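Local coordinates for catalase (PDB 4QOL), which breaks down hydrogen peroxide to water and oxygen at a heme group and also shows peroxidase-like reactivity toward phenolic substrates, at residues Phe67-Met73 and Gln293-Arg297; Met73-Arg78 and Trp204-Tyr208. All coordinates share one frame. Residues are numbered along the deposited sequence.

Contact 1 (Phe67-Met73 and Gln293-Arg297); sequences FEVENSM and QKVGR. With NA (sodium ion), chain I.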
ATOM      1  N   PHE A  67       9.469 -20.856 -27.737  1.00 18.38           N
ATOM      2  CA  PHE A  67      10.058 -22.145 -27.532  1.00 18.60           C
ATOM      3  C   PHE A  67       9.455 -23.214 -28.456  1.00 18.01           C
ATOM      4  O   PHE A  67       8.270 -23.308 -28.564  1.00 18.05           O
ATOM      5  CB  PHE A  67       9.854 -22.610 -26.077  1.00 18.69           C
ATOM      6  CG  PHE A  67      10.435 -23.977 -25.828  1.00 17.86           C
ATOM      7  CD1 PHE A  67      11.788 -24.118 -25.576  1.00 18.70           C
ATOM      8  CD2 PHE A  67       9.629 -25.101 -25.798  1.00 19.50           C
ATOM      9  CE1 PHE A  67      12.354 -25.344 -25.353  1.00 19.44           C
ATOM     10  CE2 PHE A  67      10.197 -26.345 -25.565  1.00 20.30           C
ATOM     11  CZ  PHE A  67      11.555 -26.466 -25.375  1.00 19.99           C
ATOM     12  N   GLU A  68      10.314 -23.941 -29.152  1.00 18.84           N
ATOM     13  CA  GLU A  68       9.886 -25.020 -30.056  1.00 22.39           C
ATOM     14  C   GLU A  68      10.447 -26.360 -29.633  1.00 20.80           C
ATOM     15  O   GLU A  68      11.651 -26.518 -29.512  1.00 20.71           O
ATOM     16  CB  GLU A  68      10.339 -24.722 -31.503  1.00 25.58           C
ATOM     17  CG  GLU A  68       9.807 -25.757 -32.495  1.00 28.22           C
ATOM     18  CD  GLU A  68       9.989 -25.336 -33.928  1.00 33.21           C
ATOM     19  OE1 GLU A  68      10.274 -24.152 -34.184  1.00 38.12           O
ATOM     20  OE2 GLU A  68       9.854 -26.195 -34.801  1.00 35.22           O
ATOM     21  N   VAL A  69       9.569 -27.344 -29.537  1.00 21.14           N
ATOM     22  CA  VAL A  69       9.940 -28.688 -29.202  1.00 22.43           C
ATOM     23  C   VAL A  69      10.610 -29.339 -30.407  1.00 21.78           C
ATOM     24  O   VAL A  69      10.058 -29.315 -31.537  1.00 18.90           O
ATOM     25  CB  VAL A  69       8.722 -29.538 -28.803  1.00 22.74           C
ATOM     26  CG1 VAL A  69       9.085 -31.010 -28.558  1.00 22.07           C
ATOM     27  CG2 VAL A  69       8.077 -28.935 -27.544  1.00 21.64           C
ATOM     28  N   GLU A  70      11.768 -29.920 -30.137  1.00 20.39           N
ATOM     29  CA  GLU A  70      12.428 -30.809 -31.122  1.00 24.59           C
ATOM     30  C   GLU A  70      12.117 -32.292 -30.874  1.00 25.07           C
ATOM     31  O   GLU A  70      11.833 -33.037 -31.796  1.00 26.04           O
ATOM     32  CB  GLU A  70      13.945 -30.594 -31.121  1.00 26.03           C
ATOM     33  CG  GLU A  70      14.609 -31.439 -32.214  1.00 29.91           C
ATOM     34  CD  GLU A  70      16.080 -31.206 -32.397  1.00 32.27           C
ATOM     35  OE1 GLU A  70      16.732 -32.088 -33.034  1.00 37.97           O
ATOM     36  OE2 GLU A  70      16.589 -30.179 -31.944  1.00 32.18           O
ATOM     37  N   ASN A  71      12.173 -32.720 -29.619  1.00 23.96           N
ATOM     38  CA  ASN A  71      11.864 -34.098 -29.253  1.00 23.09           C
ATOM     39  C   ASN A  71      10.732 -34.111 -28.246  1.00 22.38           C
ATOM     40  O   ASN A  71      10.859 -33.553 -27.156  1.00 21.27           O
ATOM     41  CB  ASN A  71      13.087 -34.767 -28.666  1.00 23.38           C
ATOM     42  CG  ASN A  71      14.220 -34.859 -29.669  1.00 25.97           C
ATOM     43  OD1 ASN A  71      13.997 -35.342 -30.781  1.00 26.56           O
ATOM     44  ND2 ASN A  71      15.368 -34.323 -29.346  1.00 23.32           N
ATOM     45  N   SER A  72       9.634 -34.771 -28.583  1.00 23.36           N
ATOM     46  CA  SER A  72       8.514 -34.824 -27.669  1.00 24.30           C
ATOM     47  C   SER A  72       8.881 -35.620 -26.410  1.00 23.99           C
ATOM     48  O   SER A  72       9.748 -36.527 -26.435  1.00 24.06           O
ATOM     49  CB  SER A  72       7.263 -35.325 -28.368  1.00 27.38           C
ATOM     50  OG  SER A  72       7.428 -36.661 -28.590  1.00 26.65           O
ATOM     51  N   MET A  73       8.321 -35.192 -25.288  1.00 22.36           N
ATOM     52  CA  MET A  73       8.767 -35.710 -23.998  1.00 23.10           C
ATOM     53  C   MET A  73       7.680 -36.527 -23.355  1.00 22.28           C
ATOM     54  O   MET A  73       7.719 -36.801 -22.171  1.00 21.11           O
ATOM     55  CB  MET A  73       9.207 -34.524 -23.086  1.00 23.04           C
ATOM     56  CG  MET A  73      10.523 -33.897 -23.471  1.00 24.63           C
ATOM     57  SD  MET A  73      11.905 -35.017 -23.146  1.00 27.92           S
ATOM     58  CE  MET A  73      12.585 -35.045 -24.794  1.00 26.87           C
ATOM     59  N   GLN A 293      19.762 -34.741 -22.647  1.00 23.28           N
ATOM     60  CA  GLN A 293      18.814 -35.163 -23.667  1.00 24.13           C
ATOM     61  C   GLN A 293      18.168 -33.905 -24.222  1.00 22.58           C
ATOM     62  O   GLN A 293      17.582 -33.150 -23.454  1.00 21.12           O
ATOM     63  CB  GLN A 293      17.747 -36.076 -23.063  1.00 25.50           C
ATOM     64  CG  GLN A 293      18.330 -37.312 -22.419  1.00 27.55           C
ATOM     65  CD  GLN A 293      17.293 -38.329 -22.135  1.00 29.62           C
ATOM     66  OE1 GLN A 293      16.456 -38.632 -23.001  1.00 31.49           O
ATOM     67  NE2 GLN A 293      17.311 -38.873 -20.927  1.00 30.56           N
ATOM     68  N   LYS A 294      18.246 -33.693 -25.546  1.00 22.48           N
ATOM     69  CA  LYS A 294      17.761 -32.468 -26.142  1.00 22.20           C
ATOM     70  C   LYS A 294      16.235 -32.428 -26.168  1.00 21.44           C
ATOM     71  O   LYS A 294      15.597 -33.427 -26.514  1.00 22.35           O
ATOM     72  CB  LYS A 294      18.311 -32.269 -27.549  1.00 24.78           C
ATOM     73  CG  LYS A 294      18.123 -30.830 -28.051  1.00 27.38           C
ATOM     74  CD  LYS A 294      18.778 -30.706 -29.411  1.00 30.60           C
ATOM     75  CE  LYS A 294      18.810 -29.258 -29.840  1.00 33.42           C
ATOM     76  NZ  LYS A 294      19.158 -29.182 -31.254  1.00 35.60           N
ATOM     77  N   VAL A 295      15.664 -31.274 -25.745  1.00 20.44           N
ATOM     78  CA  VAL A 295      14.219 -31.074 -25.765  1.00 20.09           C
ATOM     79  C   VAL A 295      13.774 -30.160 -26.879  1.00 20.16           C
ATOM     80  O   VAL A 295      12.836 -30.478 -27.639  1.00 21.78           O
ATOM     81  CB  VAL A 295      13.684 -30.602 -24.420  1.00 19.63           C
ATOM     82  CG1 VAL A 295      12.167 -30.407 -24.495  1.00 20.15           C
ATOM     83  CG2 VAL A 295      14.126 -31.554 -23.334  1.00 19.10           C
ATOM     84  N   GLY A 296      14.414 -29.014 -26.990  1.00 20.48           N
ATOM     85  CA  GLY A 296      14.002 -28.028 -27.936  1.00 20.00           C
ATOM     86  C   GLY A 296      14.783 -26.761 -27.815  1.00 19.75           C
ATOM     87  O   GLY A 296      15.890 -26.756 -27.240  1.00 20.61           O
ATOM     88  N   ARG A 297      14.276 -25.740 -28.476  1.00 17.66           N
ATOM     89  CA  ARG A 297      15.032 -24.509 -28.581  1.00 19.69           C
ATOM     90  C   ARG A 297      14.162 -23.283 -28.356  1.00 18.83           C
ATOM     91  O   ARG A 297      13.027 -23.209 -28.825  1.00 17.95           O
ATOM     92  CB  ARG A 297      15.682 -24.355 -29.983  1.00 21.40           C
ATOM     93  CG  ARG A 297      16.539 -23.095 -30.169  1.00 24.13           C
ATOM     94  CD  ARG A 297      17.065 -23.161 -31.597  1.00 28.55           C
ATOM     95  NE  ARG A 297      18.128 -22.257 -31.999  1.00 33.13           N
ATOM     96  CZ  ARG A 297      19.442 -22.477 -31.938  1.00 33.85           C
ATOM     97  NH1 ARG A 297      19.962 -23.536 -31.334  1.00 33.50           N
ATOM     98  NH2 ARG A 297      20.255 -21.542 -32.407  1.00 33.74           N
TER
HETATM   99 NA    NA I 505       8.364 -37.989 -30.148  1.00 15.80          NA
HETATM  100  O   HOH W   1      10.320 -37.938 -29.056  1.00 34.03           O
HETATM  101  O   HOH W   2       9.504 -38.651 -31.727  1.00 34.75           O
HETATM  102  O   HOH W   3       6.746 -38.006 -31.115  1.00 36.56           O
HETATM  103  O   HOH W   4       7.795 -39.742 -29.390  1.00 28.49           O

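Contact 2 (Met73-Arg78 and Trp204-Tyr208); sequences MEKHTR and WVNKY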
ATOM      1  N   MET A  73       8.321 -35.192 -25.288  1.00 22.36           N
ATOM      2  CA  MET A  73       8.767 -35.710 -23.998  1.00 23.10           C
ATOM      3  C   MET A  73       7.680 -36.527 -23.355  1.00 22.28           C
ATOM      4  O   MET A  73       7.719 -36.801 -22.171  1.00 21.11           O
ATOM      5  CB  MET A  73       9.207 -34.524 -23.086  1.00 23.04           C
ATOM      6  CG  MET A  73      10.523 -33.897 -23.471  1.00 24.63           C
ATOM      7  SD  MET A  73      11.905 -35.017 -23.146  1.00 27.92           S
ATOM      8  CE  MET A  73      12.585 -35.045 -24.794  1.00 26.87           C
ATOM      9  N   GLU A  74       6.651 -36.875 -24.130  1.00 21.61           N
ATOM     10  CA  GLU A  74       5.474 -37.533 -23.562  1.00 23.92           C
ATOM     11  C   GLU A  74       5.783 -38.844 -22.839  1.00 23.67           C
ATOM     12  O   GLU A  74       4.975 -39.322 -22.053  1.00 23.02           O
ATOM     13  CB  GLU A  74       4.395 -37.734 -24.634  1.00 27.50           C
ATOM     14  CG  GLU A  74       4.631 -38.929 -25.549  1.00 31.12           C
ATOM     15  CD  GLU A  74       5.853 -38.724 -26.484  1.00 33.38           C
ATOM     16  OE1 GLU A  74       6.253 -37.556 -26.686  1.00 31.59           O
ATOM     17  OE2 GLU A  74       6.414 -39.687 -27.049  1.00 33.21           O
ATOM     18  N   LYS A  75       6.899 -39.485 -23.154  1.00 23.27           N
ATOM     19  CA  LYS A  75       7.245 -40.734 -22.445  1.00 24.58           C
ATOM     20  C   LYS A  75       7.484 -40.456 -20.982  1.00 23.66           C
ATOM     21  O   LYS A  75       7.308 -41.327 -20.127  1.00 21.84           O
ATOM     22  CB  LYS A  75       8.527 -41.352 -23.052  1.00 27.47           C
ATOM     23  CG  LYS A  75       8.376 -42.016 -24.417  1.00 32.48           C
ATOM     24  CD  LYS A  75       9.700 -42.624 -24.874  1.00 36.12           C
ATOM     25  CE  LYS A  75       9.521 -43.622 -26.023  1.00 40.94           C
ATOM     26  NZ  LYS A  75       8.589 -43.223 -27.122  1.00 43.13           N
ATOM     27  N   HIS A  76       7.898 -39.203 -20.681  1.00 22.60           N
ATOM     28  CA  HIS A  76       8.368 -38.835 -19.349  1.00 22.63           C
ATOM     29  C   HIS A  76       7.563 -37.767 -18.644  1.00 20.73           C
ATOM     30  O   HIS A  76       7.521 -37.770 -17.453  1.00 19.01           O
ATOM     31  CB  HIS A  76       9.800 -38.338 -19.398  1.00 21.78           C
ATOM     32  CG  HIS A  76      10.710 -39.208 -20.179  1.00 26.02           C
ATOM     33  ND1 HIS A  76      10.984 -40.502 -19.804  1.00 27.38           N
ATOM     34  CD2 HIS A  76      11.416 -38.974 -21.309  1.00 26.93           C
ATOM     35  CE1 HIS A  76      11.811 -41.038 -20.687  1.00 28.64           C
ATOM     36  NE2 HIS A  76      12.098 -40.126 -21.600  1.00 29.51           N
ATOM     37  N   THR A  77       6.841 -36.958 -19.399  1.00 20.69           N
ATOM     38  CA  THR A  77       5.925 -35.984 -18.810  1.00 18.92           C
ATOM     39  C   THR A  77       4.721 -35.722 -19.674  1.00 17.91           C
ATOM     40  O   THR A  77       4.818 -35.676 -20.885  1.00 17.53           O
ATOM     41  CB  THR A  77       6.645 -34.627 -18.581  1.00 18.76           C
ATOM     42  OG1 THR A  77       5.714 -33.683 -18.015  1.00 18.03           O
ATOM     43  CG2 THR A  77       7.286 -34.087 -19.840  1.00 19.61           C
ATOM     44  N   ARG A  78       3.577 -35.568 -19.016  1.00 18.13           N
ATOM     45  CA  ARG A  78       2.328 -35.249 -19.689  1.00 19.60           C
ATOM     46  C   ARG A  78       2.204 -33.755 -19.986  1.00 19.73           C
ATOM     47  O   ARG A  78       1.171 -33.317 -20.469  1.00 19.52           O
ATOM     48  CB  ARG A  78       1.082 -35.731 -18.883  1.00 22.48           C
ATOM     49  CG  ARG A  78       0.818 -35.020 -17.534  1.00 23.82           C
ATOM     50  CD  ARG A  78      -0.426 -35.511 -16.757  1.00 28.24           C
ATOM     51  NE  ARG A  78      -1.595 -34.784 -17.238  1.00 33.87           N
ATOM     52  CZ  ARG A  78      -2.731 -34.568 -16.580  1.00 37.57           C
ATOM     53  NH1 ARG A  78      -2.904 -34.981 -15.338  1.00 38.71           N
ATOM     54  NH2 ARG A  78      -3.703 -33.882 -17.194  1.00 39.11           N
ATOM     55  N   TRP A 204       8.964 -35.136 -13.076  1.00 17.38           N
ATOM     56  CA  TRP A 204       8.184 -35.235 -14.294  1.00 16.98           C
ATOM     57  C   TRP A 204       7.283 -36.431 -14.142  1.00 17.19           C
ATOM     58  O   TRP A 204       7.736 -37.494 -13.730  1.00 19.17           O
ATOM     59  CB  TRP A 204       9.102 -35.371 -15.493  1.00 16.62           C
ATOM     60  CG  TRP A 204       9.458 -34.119 -16.140  1.00 17.52           C
ATOM     61  CD1 TRP A 204       9.264 -32.788 -15.674  1.00 17.59           C
ATOM     62  CD2 TRP A 204      10.106 -33.991 -17.393  1.00 17.44           C
ATOM     63  NE1 TRP A 204       9.741 -31.901 -16.600  1.00 17.06           N
ATOM     64  CE2 TRP A 204      10.290 -32.595 -17.648  1.00 15.89           C
ATOM     65  CE3 TRP A 204      10.536 -34.879 -18.333  1.00 16.43           C
ATOM     66  CZ2 TRP A 204      10.810 -32.132 -18.818  1.00 17.28           C
ATOM     67  CZ3 TRP A 204      11.191 -34.390 -19.469  1.00 17.42           C
ATOM     68  CH2 TRP A 204      11.297 -33.031 -19.696  1.00 16.67           C
ATOM     69  N   VAL A 205       5.997 -36.253 -14.412  1.00 18.39           N
ATOM     70  CA  VAL A 205       5.023 -37.278 -14.238  1.00 18.29           C
ATOM     71  C   VAL A 205       4.348 -37.461 -15.595  1.00 18.79           C
ATOM     72  O   VAL A 205       3.794 -36.523 -16.133  1.00 16.31           O
ATOM     73  CB  VAL A 205       3.954 -36.939 -13.166  1.00 19.21           C
ATOM     74  CG1 VAL A 205       3.061 -38.163 -12.940  1.00 20.06           C
ATOM     75  CG2 VAL A 205       4.630 -36.504 -11.870  1.00 19.06           C
ATOM     76  N   ASN A 206       4.337 -38.705 -16.086  1.00 18.16           N
ATOM     77  CA  ASN A 206       3.681 -39.011 -17.393  1.00 19.01           C
ATOM     78  C   ASN A 206       2.176 -39.438 -17.295  1.00 19.85           C
ATOM     79  O   ASN A 206       1.597 -39.473 -16.220  1.00 19.63           O
ATOM     80  CB  ASN A 206       4.518 -40.015 -18.178  1.00 20.73           C
ATOM     81  CG  ASN A 206       4.434 -41.461 -17.641  1.00 20.22           C
ATOM     82  OD1 ASN A 206       3.645 -41.801 -16.777  1.00 21.51           O
ATOM     83  ND2 ASN A 206       5.314 -42.284 -18.144  1.00 21.12           N
ATOM     84  N   LYS A 207       1.560 -39.715 -18.434  1.00 19.76           N
ATOM     85  CA  LYS A 207       0.125 -40.008 -18.431  1.00 22.72           C
ATOM     86  C   LYS A 207      -0.221 -41.304 -17.671  1.00 23.46           C
ATOM     87  O   LYS A 207      -1.364 -41.535 -17.364  1.00 26.01           O
ATOM     88  CB  LYS A 207      -0.415 -40.124 -19.879  1.00 23.90           C
ATOM     89  CG  LYS A 207       0.043 -41.359 -20.641  1.00 25.76           C
ATOM     90  CD  LYS A 207      -0.312 -41.243 -22.127  1.00 28.77           C
ATOM     91  CE  LYS A 207       0.094 -42.415 -22.966  1.00 30.96           C
ATOM     92  NZ  LYS A 207      -0.475 -42.504 -24.363  1.00 33.14           N
ATOM     93  N   TYR A 208       0.768 -42.157 -17.440  1.00 24.34           N
ATOM     94  CA  TYR A 208       0.529 -43.405 -16.670  1.00 26.70           C
ATOM     95  C   TYR A 208       0.771 -43.174 -15.177  1.00 27.34           C
ATOM     96  O   TYR A 208       0.640 -44.100 -14.385  1.00 27.79           O
ATOM     97  CB  TYR A 208       1.460 -44.492 -17.163  1.00 28.74           C
ATOM     98  CG  TYR A 208       1.259 -44.828 -18.620  1.00 28.42           C
ATOM     99  CD1 TYR A 208       0.075 -45.399 -19.045  1.00 32.18           C
ATOM    100  CD2 TYR A 208       2.225 -44.533 -19.570  1.00 29.22           C
ATOM    101  CE1 TYR A 208      -0.101 -45.722 -20.384  1.00 31.03           C
ATOM    102  CE2 TYR A 208       2.040 -44.832 -20.923  1.00 29.99           C
ATOM    103  CZ  TYR A 208       0.872 -45.432 -21.319  1.00 30.78           C
ATOM    104  OH  TYR A 208       0.655 -45.743 -22.643  1.00 32.29           O
TER
HETATM  105  O   HOH W   5       2.620 -38.450 -20.746  1.00 16.36           O

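Contact 1 (Phe67-Met73 and Gln293-Arg297)
A single carbonyl, Val295 O, takes two successive backbone hydrogen bonds: Glu70 N lies 2.8 Å from Val295 O, and Asn71 N lies 3.1 Å from the same oxygen. Strand pairing ends here, where the chain leaves the sheet after Val69. Before that point the pairing is regular. Glu68 and Arg297 form an antiparallel hydrogen-bonded pair, with Glu68 N to Arg297 O at 2.8 Å and Arg297 N to Glu68 O at 2.9 Å. Val69 and Gly296 follow as a non-hydrogen-bonded pair, their CA atoms only 4.3 Å apart. A CB on Gly296 would clash with Glu68 O and with Phe67 CZ. The bare glycine lets the strands close up and the Phe67 ring slip in beside it. On its other side, strand 293-302 pairs with strand 258-267. There Val295 and Gly296 both face Leu261, a classic beta bulge in the antiparallel barrel of the catalase fold. Val295 has a psi of -50° in place of the positive value of an extended strand, as expected at the first position of a classic bulge. Its CG1 meets Phe67 CZ at 4.1 Å, at the ring edge, and Met73 CG at 4.0 Å. Leu82 adds to this apolar cluster. Polar side chains fasten the turning chain. Asn71 ND2 donates to Lys294 O at 3.0 Å, and the extended Lys294 brings NZ to 2.8 Å from Glu70 OE2 in a salt bridge. Arg297 instead pairs with Asp260. Ser72 turns away from strand 293-297, and its OG binds the sodium ion at 2.2 Å, together with four waters and Glu85.

Contact 2 (Met73-Arg78 and Trp204-Tyr208)
Trp204 lays its indole against the loop 73-78, with chi1 near -92°, between the usual wells. Thr77 has chi1 t, and its CG2 sits over one face of the six-membered ring, 3.7 Å from the centroid: a CH-pi contact. Met73 (chi1 m, chi2 m) puts SD at the ring edge, 3.8 Å from Trp204 CZ3, in a Met-aromatic contact. His76 CB also meets the edge, 3.7 Å from Trp204 CE3. Trp204 NE1 hydrogen-bonds Tyr216 OH, and Thr77 OG1 hydrogen-bonds Gly324 O. Asn206 takes chi1 p. This lets ND2 donate to Lys75 O at 3.0 Å, while OD1 accepts from Tyr208 N, also at 3.0 Å. The CA-to-CB bond of Arg78 points toward residues 204-208, but with chi1 p its guanidinium leads away, where NH1 hydrogen-bonds His398 O. The backbone N of Arg78 donates a hydrogen bond to Val205 O at 3.0 Å. A water joins Glu74 O to Lys207 N, 2.8 Å from each. In the loop, Met73 O accepts from His76 N at 2.8 Å and from Thr77 N at 2.9 Å. The hydrogen bond from Tyr208 N to Asn206 OD1, two residues back, defines an Asx turn, placed here where strand 202-205 leaves the catalase beta sheet.

Contacts 1 and 2 lie with their centres 14 Å apart, on the same side of the chain's centre. Met73 belongs to both. Strand 60-69 runs into contact 1, and the loop that follows it passes directly into contact 2 before strand 88-96 begins. The partners come later: 204-208 at the end of strand 202-205, then 293-297 at the start of strand 293-302. Strands 60-69, 202-205 and 293-302 belong to the same branched antiparallel sheet. The loop thus links two parts of that sheet that are distant in sequence. The sodium ion bound by Ser72 and Glu85 sits beside this loop, and no other subunit touches either contact.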